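PDB 2VEC: pirin-like protein YhaK, which belongs to a redox-sensitive subclass of enterobacterial bicupins in the pirin family and lacks quercetin 2,3-dioxygenase activity. Local coordinates for residues M160-Q164 with E193-F197; V188-G192 with L241-L247. All coordinates share one frame; numbering follows the deposited sequence.

Contact 1 (M160-Q164 with E193-F197); sequences MGKQQ and ESANF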
# COMPACT_ATOMS: atom_id res chain seq x y z
N MET A 160 12.96 5.15 -2.12
CA MET A 160 13.17 4.42 -3.41
C MET A 160 14.41 3.50 -3.40
O MET A 160 14.93 3.11 -4.45
CB MET A 160 13.25 5.42 -4.59
CG MET A 160 12.03 6.34 -4.72
SD MET A 160 10.50 5.39 -4.95
CE MET A 160 9.30 6.68 -5.21
N GLY A 161 14.87 3.13 -2.20
CA GLY A 161 16.01 2.21 -2.10
C GLY A 161 15.50 0.77 -2.28
O GLY A 161 14.32 0.54 -2.56
N LYS A 162 16.39 -0.21 -2.13
CA LYS A 162 15.98 -1.62 -2.31
C LYS A 162 14.77 -1.97 -1.47
O LYS A 162 13.81 -2.59 -1.99
CB LYS A 162 17.11 -2.59 -2.00
CG LYS A 162 18.33 -2.45 -2.91
CD LYS A 162 19.34 -3.60 -2.69
CE LYS A 162 18.65 -5.00 -2.78
NZ LYS A 162 19.66 -6.08 -2.54
N GLN A 163 14.78 -1.61 -0.18
CA GLN A 163 13.58 -1.80 0.64
C GLN A 163 13.49 -0.72 1.69
O GLN A 163 14.52 -0.29 2.22
CB GLN A 163 13.56 -3.17 1.34
CG GLN A 163 14.81 -3.49 2.23
CD GLN A 163 14.51 -4.72 3.08
OE1 GLN A 163 13.64 -4.67 3.98
NE2 GLN A 163 15.19 -5.82 2.79
N GLN A 164 12.28 -0.25 1.97
CA GLN A 164 12.08 0.74 3.03
C GLN A 164 10.88 0.31 3.85
O GLN A 164 9.88 -0.11 3.30
CB GLN A 164 11.85 2.14 2.44
CG GLN A 164 11.67 3.22 3.50
CD GLN A 164 11.41 4.61 2.92
OE1 GLN A 164 11.09 4.76 1.75
NE2 GLN A 164 11.51 5.63 3.77
N GLU A 193 17.81 -8.62 -8.77
CA GLU A 193 18.15 -8.19 -7.40
C GLU A 193 17.19 -8.85 -6.41
O GLU A 193 16.10 -9.29 -6.79
CB GLU A 193 18.03 -6.66 -7.23
CG GLU A 193 19.09 -5.81 -7.92
CD GLU A 193 19.24 -4.42 -7.26
OE1 GLU A 193 18.29 -3.60 -7.27
OE2 GLU A 193 20.35 -4.14 -6.75
N SER A 194 17.58 -8.93 -5.14
CA SER A 194 16.71 -9.55 -4.12
C SER A 194 16.72 -8.77 -2.82
O SER A 194 17.66 -8.00 -2.55
CB SER A 194 17.13 -11.00 -3.85
OG SER A 194 18.48 -11.08 -3.47
N ALA A 195 15.69 -8.99 -2.01
CA ALA A 195 15.52 -8.32 -0.71
C ALA A 195 14.90 -9.33 0.24
O ALA A 195 13.97 -10.07 -0.15
CB ALA A 195 14.62 -7.09 -0.84
N ASN A 196 15.42 -9.39 1.47
CA ASN A 196 14.94 -10.35 2.47
C ASN A 196 14.14 -9.62 3.56
O ASN A 196 14.47 -8.47 3.93
CB ASN A 196 16.14 -11.12 3.08
CG ASN A 196 15.71 -12.15 4.14
OD1 ASN A 196 15.85 -11.91 5.35
ND2 ASN A 196 15.15 -13.29 3.69
N PHE A 197 13.12 -10.29 4.08
CA PHE A 197 12.19 -9.73 5.08
C PHE A 197 11.94 -10.75 6.19
O PHE A 197 11.71 -11.95 5.93
CB PHE A 197 10.88 -9.26 4.44
CG PHE A 197 11.08 -8.31 3.28
CD1 PHE A 197 11.04 -6.93 3.49
CD2 PHE A 197 11.34 -8.80 2.01
CE1 PHE A 197 11.25 -6.03 2.42
CE2 PHE A 197 11.57 -7.92 0.93
CZ PHE A 197 11.51 -6.53 1.14
O HOH W 1 20.41 -8.07 -4.62
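The ammonium of K162 meets the backbone of S194 twice, once directly and once through water. NZ donates to S194 O at 2.8 Å, nearly in line with the carbonyl bond, and also to a water 3.0 Å from NZ that in turn accepts the N-H of S194. A bend at chi3 (52°) in an otherwise extended chain turns the amine onto the start of strand 194-198. Lysine suits the place because its length spans the gap while its charge stays in an exposed place. The carboxylate of E193 lies close but does not touch the amine, OE2 being 4.7 Å from NZ; its OE1 instead accepts the N-H of D190.

Q163 makes the second link. NE2 gives a nearly straight bond (168°) to N196 O at 3.0 Å, with the acceptor close to the plane of the amide. The same nitrogen rides 3.9 Å above one face of the F197 ring, offset toward the rim, and OE1 comes within 3.2 Å of F197 CE1. Amide and ring planes are 35° apart, a tilted overlap rather than a parallel stack. Glutamine thus serves a strand carbonyl and lies against the rim of an aromatic ring at once.

F197 also meets H185 edge-to-face and packs on I187 and L251. Strand 163-168 pairs with 183-189, and strand 194-198 with 238-243, so K162, just before strand 163-168, and Q163, in it, bridge the two facing sheets of the C-terminal cupin.

Contact 2 (V188-G192 with L241-L247); sequences VLDKG and LVADSPL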
# COMPACT_ATOMS: atom_id res chain seq x y z
N VAL A 188 12.05 -1.57 -4.25
CA VAL A 188 12.42 -1.09 -5.59
C VAL A 188 13.68 -1.84 -5.95
O VAL A 188 14.72 -1.62 -5.32
CB VAL A 188 12.66 0.48 -5.63
CG1 VAL A 188 12.95 0.95 -7.07
CG2 VAL A 188 11.42 1.23 -5.04
N LEU A 189 13.59 -2.72 -6.94
CA LEU A 189 14.73 -3.60 -7.31
C LEU A 189 14.93 -3.60 -8.81
O LEU A 189 13.93 -3.51 -9.55
CB LEU A 189 14.46 -5.06 -6.87
CG LEU A 189 14.34 -5.34 -5.36
CD1 LEU A 189 13.88 -6.76 -5.04
CD2 LEU A 189 15.62 -4.96 -4.57
N ASP A 190 16.18 -3.74 -9.24
CA ASP A 190 16.53 -4.03 -10.64
C ASP A 190 16.34 -5.53 -10.86
O ASP A 190 16.35 -6.32 -9.91
CB ASP A 190 17.99 -3.63 -10.96
CG ASP A 190 18.25 -2.12 -10.84
OD1 ASP A 190 17.33 -1.33 -11.11
OD2 ASP A 190 19.39 -1.72 -10.50
N LYS A 191 16.17 -5.92 -12.12
CA LYS A 191 16.01 -7.32 -12.49
C LYS A 191 17.13 -8.15 -11.87
O LYS A 191 18.32 -7.77 -11.94
CB LYS A 191 15.99 -7.47 -14.01
CG LYS A 191 15.70 -8.87 -14.50
CD LYS A 191 15.79 -8.92 -16.02
CE LYS A 191 15.49 -10.31 -16.55
NZ LYS A 191 16.69 -11.17 -16.57
N GLY A 192 16.76 -9.25 -11.24
CA GLY A 192 17.73 -10.16 -10.67
C GLY A 192 18.20 -9.79 -9.26
O GLY A 192 18.93 -10.57 -8.66
N LEU A 241 12.38 -11.83 -1.73
CA LEU A 241 11.76 -11.42 -2.98
C LEU A 241 12.82 -11.21 -4.02
O LEU A 241 13.85 -10.57 -3.75
CB LEU A 241 11.05 -10.07 -2.80
CG LEU A 241 9.90 -10.03 -1.77
CD1 LEU A 241 9.24 -8.67 -1.86
CD2 LEU A 241 8.90 -11.18 -2.00
N VAL A 242 12.56 -11.70 -5.23
CA VAL A 242 13.57 -11.62 -6.30
C VAL A 242 12.92 -11.01 -7.54
O VAL A 242 11.88 -11.52 -8.01
CB VAL A 242 14.15 -13.01 -6.67
CG1 VAL A 242 15.23 -12.89 -7.76
CG2 VAL A 242 14.70 -13.74 -5.43
N ALA A 243 13.53 -9.95 -8.08
CA ALA A 243 12.94 -9.28 -9.23
C ALA A 243 13.19 -10.03 -10.53
O ALA A 243 14.30 -10.47 -10.79
CB ALA A 243 13.44 -7.83 -9.33
N ASP A 244 12.13 -10.18 -11.32
CA ASP A 244 12.23 -10.79 -12.63
C ASP A 244 12.17 -9.78 -13.74
O ASP A 244 12.28 -10.15 -14.91
CB ASP A 244 11.14 -11.81 -12.80
CG ASP A 244 11.31 -12.97 -11.88
OD1 ASP A 244 12.42 -13.53 -11.87
OD2 ASP A 244 10.36 -13.27 -11.14
N SER A 245 11.99 -8.51 -13.37
CA SER A 245 12.16 -7.36 -14.25
C SER A 245 12.36 -6.17 -13.31
O SER A 245 12.29 -6.35 -12.09
CB SER A 245 10.91 -7.13 -15.10
OG SER A 245 9.76 -6.87 -14.29
N PRO A 246 12.59 -4.95 -13.84
CA PRO A 246 12.60 -3.80 -12.91
C PRO A 246 11.31 -3.76 -12.11
O PRO A 246 10.24 -3.96 -12.69
CB PRO A 246 12.72 -2.59 -13.84
CG PRO A 246 13.43 -3.14 -15.08
CD PRO A 246 12.87 -4.55 -15.24
N LEU A 247 11.38 -3.56 -10.80
CA LEU A 247 10.26 -3.87 -9.93
C LEU A 247 9.96 -2.74 -8.95
O LEU A 247 10.88 -2.13 -8.41
CB LEU A 247 10.61 -5.12 -9.13
CG LEU A 247 9.63 -5.58 -8.05
CD1 LEU A 247 8.41 -6.20 -8.73
CD2 LEU A 247 10.32 -6.55 -7.09
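L189 and L247 form an antiparallel hydrogen-bonded pair, each using both backbone polar atoms on the other: L189 N reaches L247 O at 3.1 Å and L247 N reaches L189 O at 2.8 Å. A third backbone bond joins the turn to the end of strand 238-243, where G192 N donates to A243 O at 2.8 Å. G192 has a positive phi (85°), at which a beta carbon would press on the carbonyl oxygen of K191, so the lack of a side chain fits the turn. A weaker CA-H...O contact runs from V188 CA to L247 O.

Apolar contacts fill the side facing the interior. The L189 and L247 side chains lie side by side and point the same way, CD1 of the former 4.1 Å from CD2 of the latter. L189 CB also meets A243 CB at 3.8 Å. The small methyl of A243 suits a tight place, since it comes within 3.3 Å of D190 O as well.

Outside the strands, K191 lays its aliphatic chain along the backbone of D244 and S245. A chi1 of -175° carries the chain away from its own N, and its methylenes run past D244 O, with CE 3.6 Å from that oxygen. The polar ends of D244 and S245 turn to other partners, H214 for the former, K212 and G34 for the latter.

Segment 188-192 leads from strand 183-189 to strand 194-198 and 241-247 from strand 238-243 to strand 247-254, both crossing between the facing sheets, as in the jelly-roll barrel of cupins.

After the N-terminal cupin the chain passes through 160-164 and enters strand 163-168; further on, strand 183-189 leads into 188-192. The turn leads straight into 193-197, where contact 1 closes a loop with 28 residues between its segments. Contact 2 closes later, after 48 intervening residues, when strand 238-243 ends and the chain returns through 241-247 to strand 247-254. Because the segments alternate along the chain, the two loops cross rather than nest. They are stitched together where A195 O meets L241 N and E193 O meets A243 N, probable hydrogen bonds that pair 193-197 with the end of strand 238-243. Their centres lie about 9 Å apart, and together they join the two sheets of the C-terminal cupin.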